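Local coordinates for desulfoferrodoxin (Rbo) (Treponema pallidum subsp. pallidum str. Nichols, PDB 1Y07), which probably reduces superoxide at a mononuclear iron centre, as a class III superoxide reductase of the desulfoferrodoxin family, at residues Phe16-Asp21 against Trp80-Thr85; Val61-Gly66 against Leu113-Phe118. All blocks are in the same frame, centred on the assembly; numbering follows the deposited sequence.

Contact 1 of 2, residues Phe16-Asp21 against Trp80-Thr85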
ATOM      1  N   PHE B  16      -2.883   1.811 -11.069  1.00 19.50           N
ATOM      2  CA  PHE B  16      -2.556   0.422 -10.924  1.00 17.42           C
ATOM      3  C   PHE B  16      -3.224  -0.161  -9.698  1.00 13.92           C
ATOM      4  O   PHE B  16      -3.883   0.535  -8.918  1.00 12.26           O
ATOM      5  CB  PHE B  16      -1.025   0.237 -10.800  1.00 18.41           C
ATOM      6  CG  PHE B  16      -0.392   1.141  -9.795  1.00 21.26           C
ATOM      7  CD1 PHE B  16       0.069   0.662  -8.615  1.00 23.83           C
ATOM      8  CD2 PHE B  16      -0.229   2.509 -10.067  1.00 23.01           C
ATOM      9  CE1 PHE B  16       0.680   1.512  -7.711  1.00 25.66           C
ATOM     10  CE2 PHE B  16       0.361   3.352  -9.140  1.00 24.55           C
ATOM     11  CZ  PHE B  16       0.807   2.846  -7.970  1.00 24.36           C
ATOM     12  N   PHE B  17      -3.035  -1.459  -9.545  1.00 13.04           N
ATOM     13  CA  PHE B  17      -3.531  -2.191  -8.407  1.00 11.84           C
ATOM     14  C   PHE B  17      -2.443  -2.983  -7.755  1.00 12.29           C
ATOM     15  O   PHE B  17      -1.566  -3.522  -8.415  1.00 13.37           O
ATOM     16  CB  PHE B  17      -4.659  -3.142  -8.816  1.00 11.55           C
ATOM     17  CG  PHE B  17      -5.758  -2.451  -9.601  1.00  9.20           C
ATOM     18  CD1 PHE B  17      -5.540  -2.077 -10.943  1.00 11.06           C
ATOM     19  CD2 PHE B  17      -6.991  -2.190  -9.012  1.00  8.40           C
ATOM     20  CE1 PHE B  17      -6.543  -1.472 -11.660  1.00  7.83           C
ATOM     21  CE2 PHE B  17      -8.006  -1.575  -9.742  1.00  9.64           C
ATOM     22  CZ  PHE B  17      -7.762  -1.188 -11.031  1.00  8.72           C
ATOM     23  N   LEU B  18      -2.522  -3.036  -6.438  1.00 11.19           N
ATOM     24  CA  LEU B  18      -1.631  -3.852  -5.600  1.00 11.87           C
ATOM     25  C   LEU B  18      -2.480  -4.966  -5.005  1.00 11.58           C
ATOM     26  O   LEU B  18      -3.481  -4.702  -4.370  1.00 13.36           O
ATOM     27  CB  LEU B  18      -1.024  -2.938  -4.490  1.00 13.48           C
ATOM     28  CG  LEU B  18      -0.088  -3.402  -3.374  1.00 18.40           C
ATOM     29  CD1 LEU B  18       0.716  -2.188  -2.989  1.00 18.36           C
ATOM     30  CD2 LEU B  18      -0.803  -3.927  -2.121  1.00 19.66           C
ATOM     31  N   GLY B  19      -2.115  -6.214  -5.261  1.00 11.58           N
ATOM     32  CA  GLY B  19      -2.765  -7.357  -4.659  1.00 10.86           C
ATOM     33  C   GLY B  19      -1.966  -7.985  -3.527  1.00 12.07           C
ATOM     34  O   GLY B  19      -0.742  -8.092  -3.582  1.00 13.20           O
ATOM     35  N   MET B  20      -2.663  -8.314  -2.449  1.00 13.88           N
ATOM     36  CA  MET B  20      -2.050  -9.024  -1.330  1.00 14.51           C
ATOM     37  C   MET B  20      -2.657 -10.436  -1.274  1.00 14.19           C
ATOM     38  O   MET B  20      -3.880 -10.593  -1.103  1.00 13.33           O
ATOM     39  CB  MET B  20      -2.210  -8.262  -0.012  1.00 15.89           C
ATOM     40  CG  MET B  20      -1.571  -9.024   1.192  1.00 19.69           C
ATOM     41  SD  MET B  20       0.272  -9.338   1.146  1.00 22.93           S
ATOM     42  CE  MET B  20       0.959  -7.691   1.552  1.00 26.50           C
ATOM     43  N   ASP B  21      -1.797 -11.443  -1.474  1.00 14.27           N
ATOM     44  CA  ASP B  21      -2.203 -12.851  -1.537  1.00 15.71           C
ATOM     45  C   ASP B  21      -3.248 -13.111  -2.593  1.00 16.29           C
ATOM     46  O   ASP B  21      -4.211 -13.850  -2.395  1.00 16.08           O
ATOM     47  CB  ASP B  21      -2.614 -13.370  -0.126  1.00 16.69           C
ATOM     48  CG  ASP B  21      -1.445 -13.468   0.778  1.00 18.46           C
ATOM     49  OD1 ASP B  21      -0.352 -13.846   0.320  1.00 17.98           O
ATOM     50  OD2 ASP B  21      -1.503 -13.129   1.972  1.00 24.95           O
ATOM     51  N   TRP B  80       7.761   4.189  -9.086  1.00 13.97           N
ATOM     52  CA  TRP B  80       7.426   4.012  -7.676  1.00 14.06           C
ATOM     53  C   TRP B  80       8.276   2.895  -7.079  1.00 14.26           C
ATOM     54  O   TRP B  80       8.866   2.073  -7.809  1.00 13.86           O
ATOM     55  CB  TRP B  80       5.899   3.785  -7.471  1.00 14.18           C
ATOM     56  CG  TRP B  80       5.253   2.663  -8.298  1.00 15.75           C
ATOM     57  CD1 TRP B  80       4.440   2.824  -9.380  1.00 17.20           C
ATOM     58  CD2 TRP B  80       5.342   1.242  -8.080  1.00 14.45           C
ATOM     59  NE1 TRP B  80       4.035   1.602  -9.877  1.00 16.96           N
ATOM     60  CE2 TRP B  80       4.572   0.608  -9.105  1.00 16.12           C
ATOM     61  CE3 TRP B  80       6.026   0.428  -7.158  1.00 12.72           C
ATOM     62  CZ2 TRP B  80       4.475  -0.769  -9.214  1.00 14.58           C
ATOM     63  CZ3 TRP B  80       5.924  -0.948  -7.268  1.00 13.94           C
ATOM     64  CH2 TRP B  80       5.132  -1.530  -8.264  1.00 12.33           C
ATOM     65  N   VAL B  81       8.323   2.869  -5.758  1.00 13.79           N
ATOM     66  CA  VAL B  81       8.954   1.827  -4.976  1.00 13.92           C
ATOM     67  C   VAL B  81       7.925   1.409  -3.928  1.00 13.44           C
ATOM     68  O   VAL B  81       7.263   2.275  -3.316  1.00 14.14           O
ATOM     69  CB  VAL B  81      10.254   2.326  -4.264  1.00 14.16           C
ATOM     70  CG1 VAL B  81      10.775   1.297  -3.281  1.00 14.86           C
ATOM     71  CG2 VAL B  81      11.300   2.714  -5.319  1.00 15.17           C
ATOM     72  N   CYS B  82       7.790   0.114  -3.752  1.00 13.15           N
ATOM     73  CA  CYS B  82       6.906  -0.495  -2.749  1.00 13.42           C
ATOM     74  C   CYS B  82       7.790  -1.254  -1.747  1.00 14.60           C
ATOM     75  O   CYS B  82       8.730  -1.934  -2.140  1.00 15.36           O
ATOM     76  CB  CYS B  82       5.918  -1.422  -3.442  1.00 13.40           C
ATOM     77  SG  CYS B  82       4.882  -2.401  -2.358  1.00 16.24           S
ATOM     78  N   LEU B  83       7.483  -1.146  -0.469  1.00 13.80           N
ATOM     79  CA  LEU B  83       8.188  -1.824   0.588  1.00 14.00           C
ATOM     80  C   LEU B  83       7.244  -2.721   1.303  1.00 14.46           C
ATOM     81  O   LEU B  83       6.164  -2.289   1.719  1.00 16.28           O
ATOM     82  CB  LEU B  83       8.725  -0.788   1.570  1.00 14.56           C
ATOM     83  CG  LEU B  83       9.890  -1.200   2.447  1.00 15.72           C
ATOM     84  CD1 LEU B  83      11.087  -1.515   1.675  1.00 13.83           C
ATOM     85  CD2 LEU B  83      10.107  -0.110   3.511  1.00 16.65           C
ATOM     86  N   LYS B  84       7.601  -3.993   1.392  1.00 13.69           N
ATOM     87  CA  LYS B  84       6.880  -4.881   2.255  1.00 13.73           C
ATOM     88  C   LYS B  84       7.692  -4.996   3.549  1.00 13.60           C
ATOM     89  O   LYS B  84       8.893  -5.192   3.483  1.00 14.52           O
ATOM     90  CB  LYS B  84       6.727  -6.283   1.635  1.00 14.27           C
ATOM     91  CG  LYS B  84       6.134  -7.233   2.680  1.00 17.13           C
ATOM     92  CD  LYS B  84       5.695  -8.555   2.126  1.00 20.80           C
ATOM     93  CE  LYS B  84       6.802  -9.457   1.791  1.00 21.91           C
ATOM     94  NZ  LYS B  84       6.234 -10.760   1.337  1.00 22.37           N
ATOM     95  N   THR B  85       7.039  -4.841   4.687  1.00 13.81           N
ATOM     96  CA  THR B  85       7.636  -4.986   5.999  1.00 14.44           C
ATOM     97  C   THR B  85       6.862  -6.055   6.750  1.00 14.64           C
ATOM     98  O   THR B  85       5.828  -6.564   6.280  1.00 15.00           O
ATOM     99  CB  THR B  85       7.635  -3.670   6.797  1.00 14.68           C
ATOM    100  OG1 THR B  85       6.299  -3.298   7.151  1.00 15.05           O
ATOM    101  CG2 THR B  85       8.145  -2.478   5.951  1.00 15.86           C
TER
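Phe16 and Trp80 meet as an offset stack, a worked example of how two sheets can be joined by flat side chains. The CB of Phe16 points toward strand 78-85, and with chi1 at 49° CG tucks in over the backbone, from where the ring extends toward the indole. The near part of the ring stays farther back, and contact begins at its outer atoms. Phe16 CE1 lies 4.0 Å from Trp80 NE1, and Phe16 CZ, at the tip, comes 3.9 Å from Trp80 CD1. CE2 reaches the same two indole atoms from the other side of CZ. The planes are only 14° apart and the centroids of the phenyl and the five-membered ring are 4.5 Å apart; NE1 sits over the centre of the Phe16 ring, while the phenyl covers the indole nearer its rim. Reaching out from facing strands, the rings overlap alongside. Two residues further along both strands, Leu18 CD1 rests 4.2 Å from Cys82 SG, a looser apolar contact. Phe7 and Phe118 also bring their rings to Trp80, enlarging the aromatic cluster. Residues Phe16 to Gly19 pair as an antiparallel ladder with a strand of the second subunit, so the sheet that carries Phe16 and Leu18 runs on across the subunit interface. Alternate residues facing inward are typical of face-to-face sheet packing, here between the N-terminal segment and the desulfoferrodoxin-family sheet.

Contact 2 of 2, residues Val61-Gly66 against Leu113-Phe118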
ATOM      1  N   VAL B  61      14.403   3.414   6.017  1.00 17.61           N
ATOM      2  CA  VAL B  61      14.823   2.457   4.993  1.00 16.98           C
ATOM      3  C   VAL B  61      14.912   3.239   3.718  1.00 16.25           C
ATOM      4  O   VAL B  61      13.891   3.743   3.223  1.00 15.56           O
ATOM      5  CB  VAL B  61      13.761   1.351   4.812  1.00 17.14           C
ATOM      6  CG1 VAL B  61      14.132   0.434   3.628  1.00 18.96           C
ATOM      7  CG2 VAL B  61      13.545   0.545   6.094  1.00 17.42           C
ATOM      8  N   LYS B  62      16.108   3.378   3.172  1.00 15.48           N
ATOM      9  CA  LYS B  62      16.319   4.066   1.914  1.00 15.23           C
ATOM     10  C   LYS B  62      16.381   3.007   0.853  1.00 15.48           C
ATOM     11  O   LYS B  62      17.066   1.987   1.029  1.00 16.75           O
ATOM     12  CB  LYS B  62      17.620   4.845   1.949  1.00 15.74           C
ATOM     13  CG  LYS B  62      17.911   5.749   0.745  1.00 17.25           C
ATOM     14  CD  LYS B  62      19.358   6.244   0.799  1.00 22.27           C
ATOM     15  CE  LYS B  62      19.458   7.756   1.001  1.00 24.27           C
ATOM     16  NZ  LYS B  62      20.761   8.272   0.440  1.00 27.06           N
ATOM     17  N   VAL B  63      15.658   3.216  -0.226  1.00 15.77           N
ATOM     18  CA  VAL B  63      15.698   2.299  -1.351  1.00 15.99           C
ATOM     19  C   VAL B  63      16.279   2.987  -2.577  1.00 16.11           C
ATOM     20  O   VAL B  63      15.792   4.000  -2.995  1.00 16.38           O
ATOM     21  CB  VAL B  63      14.329   1.756  -1.713  1.00 16.27           C
ATOM     22  CG1 VAL B  63      14.473   0.837  -2.916  1.00 16.12           C
ATOM     23  CG2 VAL B  63      13.701   1.033  -0.478  1.00 16.63           C
ATOM     24  N   LYS B  64      17.342   2.422  -3.151  1.00 17.83           N
ATOM     25  CA  LYS B  64      18.025   3.028  -4.309  1.00 18.84           C
ATOM     26  C   LYS B  64      17.929   2.099  -5.529  1.00 18.88           C
ATOM     27  O   LYS B  64      18.126   0.899  -5.376  1.00 19.48           O
ATOM     28  CB  LYS B  64      19.520   3.256  -4.045  1.00 20.25           C
ATOM     29  CG  LYS B  64      19.942   3.820  -2.677  1.00 21.36           C
ATOM     30  CD  LYS B  64      21.470   3.921  -2.625  1.00 24.67           C
ATOM     31  CE  LYS B  64      21.950   5.043  -3.499  1.00 27.54           C
ATOM     32  NZ  LYS B  64      21.090   6.248  -3.358  1.00 29.02           N
ATOM     33  N   VAL B  65      17.591   2.641  -6.699  1.00 19.00           N
ATOM     34  CA  VAL B  65      17.344   1.813  -7.874  1.00 20.03           C
ATOM     35  C   VAL B  65      18.522   2.091  -8.754  1.00 21.79           C
ATOM     36  O   VAL B  65      18.656   3.180  -9.337  1.00 19.98           O
ATOM     37  CB  VAL B  65      15.947   2.042  -8.504  1.00 20.28           C
ATOM     38  CG1 VAL B  65      15.686   1.071  -9.692  1.00 19.79           C
ATOM     39  CG2 VAL B  65      14.899   1.802  -7.439  1.00 20.64           C
ATOM     40  N   GLY B  66      19.354   1.050  -8.813  1.00 22.64           N
ATOM     41  CA  GLY B  66      20.762   1.193  -8.821  1.00 24.30           C
ATOM     42  C   GLY B  66      21.615   0.771  -7.629  1.00 24.92           C
ATOM     43  O   GLY B  66      21.755   1.521  -6.652  1.00 25.78           O
ATOM     44  N   LEU B 113      11.119  -6.369   4.930  1.00 16.47           N
ATOM     45  CA  LEU B 113      11.218  -7.697   4.289  1.00 17.23           C
ATOM     46  C   LEU B 113      11.721  -7.642   2.855  1.00 17.18           C
ATOM     47  O   LEU B 113      12.596  -8.414   2.472  1.00 18.34           O
ATOM     48  CB  LEU B 113       9.885  -8.437   4.308  1.00 16.34           C
ATOM     49  CG  LEU B 113       9.396  -8.879   5.686  1.00 18.08           C
ATOM     50  CD1 LEU B 113       8.000  -9.468   5.580  1.00 18.42           C
ATOM     51  CD2 LEU B 113      10.348  -9.902   6.346  1.00 18.10           C
ATOM     52  N   GLU B 114      11.166  -6.762   2.040  1.00 17.44           N
ATOM     53  CA  GLU B 114      11.432  -6.764   0.597  1.00 17.91           C
ATOM     54  C   GLU B 114      11.045  -5.435  -0.022  1.00 17.03           C
ATOM     55  O   GLU B 114      10.115  -4.788   0.418  1.00 16.61           O
ATOM     56  CB  GLU B 114      10.666  -7.900  -0.099  1.00 19.46           C
ATOM     57  CG  GLU B 114      11.051  -8.142  -1.555  1.00 22.82           C
ATOM     58  CD  GLU B 114      10.615  -9.527  -2.072  1.00 26.93           C
ATOM     59  OE1 GLU B 114      11.258 -10.071  -3.013  1.00 30.07           O
ATOM     60  OE2 GLU B 114       9.640 -10.084  -1.531  1.00 28.97           O
ATOM     61  N   ALA B 115      11.784  -5.039  -1.039  1.00 16.77           N
ATOM     62  CA  ALA B 115      11.492  -3.842  -1.803  1.00 16.29           C
ATOM     63  C   ALA B 115      11.219  -4.221  -3.237  1.00 16.30           C
ATOM     64  O   ALA B 115      11.812  -5.175  -3.725  1.00 15.92           O
ATOM     65  CB  ALA B 115      12.637  -2.855  -1.727  1.00 17.72           C
ATOM     66  N   TYR B 116      10.365  -3.436  -3.903  1.00 16.55           N
ATOM     67  CA  TYR B 116       9.913  -3.633  -5.286  1.00 16.50           C
ATOM     68  C   TYR B 116       9.935  -2.277  -5.962  1.00 16.26           C
ATOM     69  O   TYR B 116       9.584  -1.321  -5.345  1.00 17.17           O
ATOM     70  CB  TYR B 116       8.496  -4.221  -5.369  1.00 16.66           C
ATOM     71  CG  TYR B 116       8.266  -5.428  -4.483  1.00 18.77           C
ATOM     72  CD1 TYR B 116       8.048  -5.263  -3.127  1.00 20.99           C
ATOM     73  CD2 TYR B 116       8.311  -6.729  -4.997  1.00 21.73           C
ATOM     74  CE1 TYR B 116       7.839  -6.348  -2.285  1.00 22.87           C
ATOM     75  CE2 TYR B 116       8.087  -7.823  -4.161  1.00 23.24           C
ATOM     76  CZ  TYR B 116       7.873  -7.610  -2.798  1.00 24.76           C
ATOM     77  OH  TYR B 116       7.694  -8.650  -1.895  1.00 29.37           O
ATOM     78  N   GLU B 117      10.413  -2.204  -7.208  1.00 15.93           N
ATOM     79  CA  GLU B 117      10.427  -0.937  -7.985  1.00 15.19           C
ATOM     80  C   GLU B 117       9.852  -1.195  -9.351  1.00 16.05           C
ATOM     81  O   GLU B 117      10.048  -2.274  -9.906  1.00 15.84           O
ATOM     82  CB  GLU B 117      11.827  -0.324  -8.088  1.00 15.36           C
ATOM     83  CG  GLU B 117      12.813  -1.107  -8.929  1.00 14.65           C
ATOM     84  CD  GLU B 117      12.777  -0.812 -10.435  1.00 16.41           C
ATOM     85  OE1 GLU B 117      13.564  -1.430 -11.189  1.00 18.18           O
ATOM     86  OE2 GLU B 117      11.965  -0.019 -10.902  1.00 17.61           O
ATOM     87  N   PHE B 118       9.118  -0.233  -9.889  1.00 16.59           N
ATOM     88  CA  PHE B 118       8.587  -0.302 -11.245  1.00 17.36           C
ATOM     89  C   PHE B 118       9.254   0.707 -12.181  1.00 17.50           C
ATOM     90  O   PHE B 118       9.184   1.915 -11.942  1.00 16.24           O
ATOM     91  CB  PHE B 118       7.063  -0.022 -11.232  1.00 18.35           C
ATOM     92  CG  PHE B 118       6.432  -0.043 -12.625  1.00 20.99           C
ATOM     93  CD1 PHE B 118       6.377  -1.212 -13.356  1.00 24.06           C
ATOM     94  CD2 PHE B 118       5.898   1.109 -13.185  1.00 23.10           C
ATOM     95  CE1 PHE B 118       5.827  -1.224 -14.623  1.00 24.38           C
ATOM     96  CE2 PHE B 118       5.332   1.085 -14.465  1.00 23.38           C
ATOM     97  CZ  PHE B 118       5.301  -0.063 -15.168  1.00 24.38           C
TER
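Val65 and Glu117 are brought together by three torsions. The valine holds CG1 opposite its own N (chi1 -176°), while the glutamate sets CG between N and the carbonyl carbon (chi1 68°) and bends again at chi2 (86°). The folded chain thereby lays its whole length against the two valine methyls, the two side chains lying at a slant to one another. Val65 CG1 lies 3.5 Å from Glu117 CD and 3.6 Å from Glu117 OE1. Val65 CG2 packs nearer the backbone, 3.8 Å from Glu117 CB, and both methyls touch Glu117 CG. Two residues back along each strand, Val63 CG2 meets Ala115 CB at 4.2 Å, and the small alanine leaves this second pair a plain methyl-to-methyl touch. The pairs join strand 60-65 of the three-stranded sheet to strand 112-119 of the four-stranded one, face against face, as in the immunoglobulin-like sandwich expected of this E-set family. Ile78 touches both Val65 and Glu117, and Trp125 also lies against the glutamate. The iron site is close by: at nearest atoms the Glu117 side chain is about 3 Å from that of His50 and about 6 Å from the iron ion, which places it in the second shell. No hydrogen bond spans the two segments, so the valine methyls give the carboxylate an apolar wall, and any polar partner it has would lie beyond strand 60-65.

Both contacts are buried, and both reach the four-stranded sheet in which strands 78-85 and 112-119 are neighbours. Backbone bonds tie them together: Cys82 N lies 2.8 Å from Tyr116 O, probably a hydrogen bond, and Lys84 N probably makes another to Glu114 O. They work on opposite faces of that sheet. Contact 1 packs strand 16-20 of the N-terminal region through aromatic stacking and an apolar sulfur contact, whereas contact 2 closes the sandwich with aliphatic groups and the length of an acidic side chain. Contact 1 borders another subunit, and its Trp80 side chain stands about 12 Å from the iron; no other chain of the assembly touches contact 2, which lies nearer the metal.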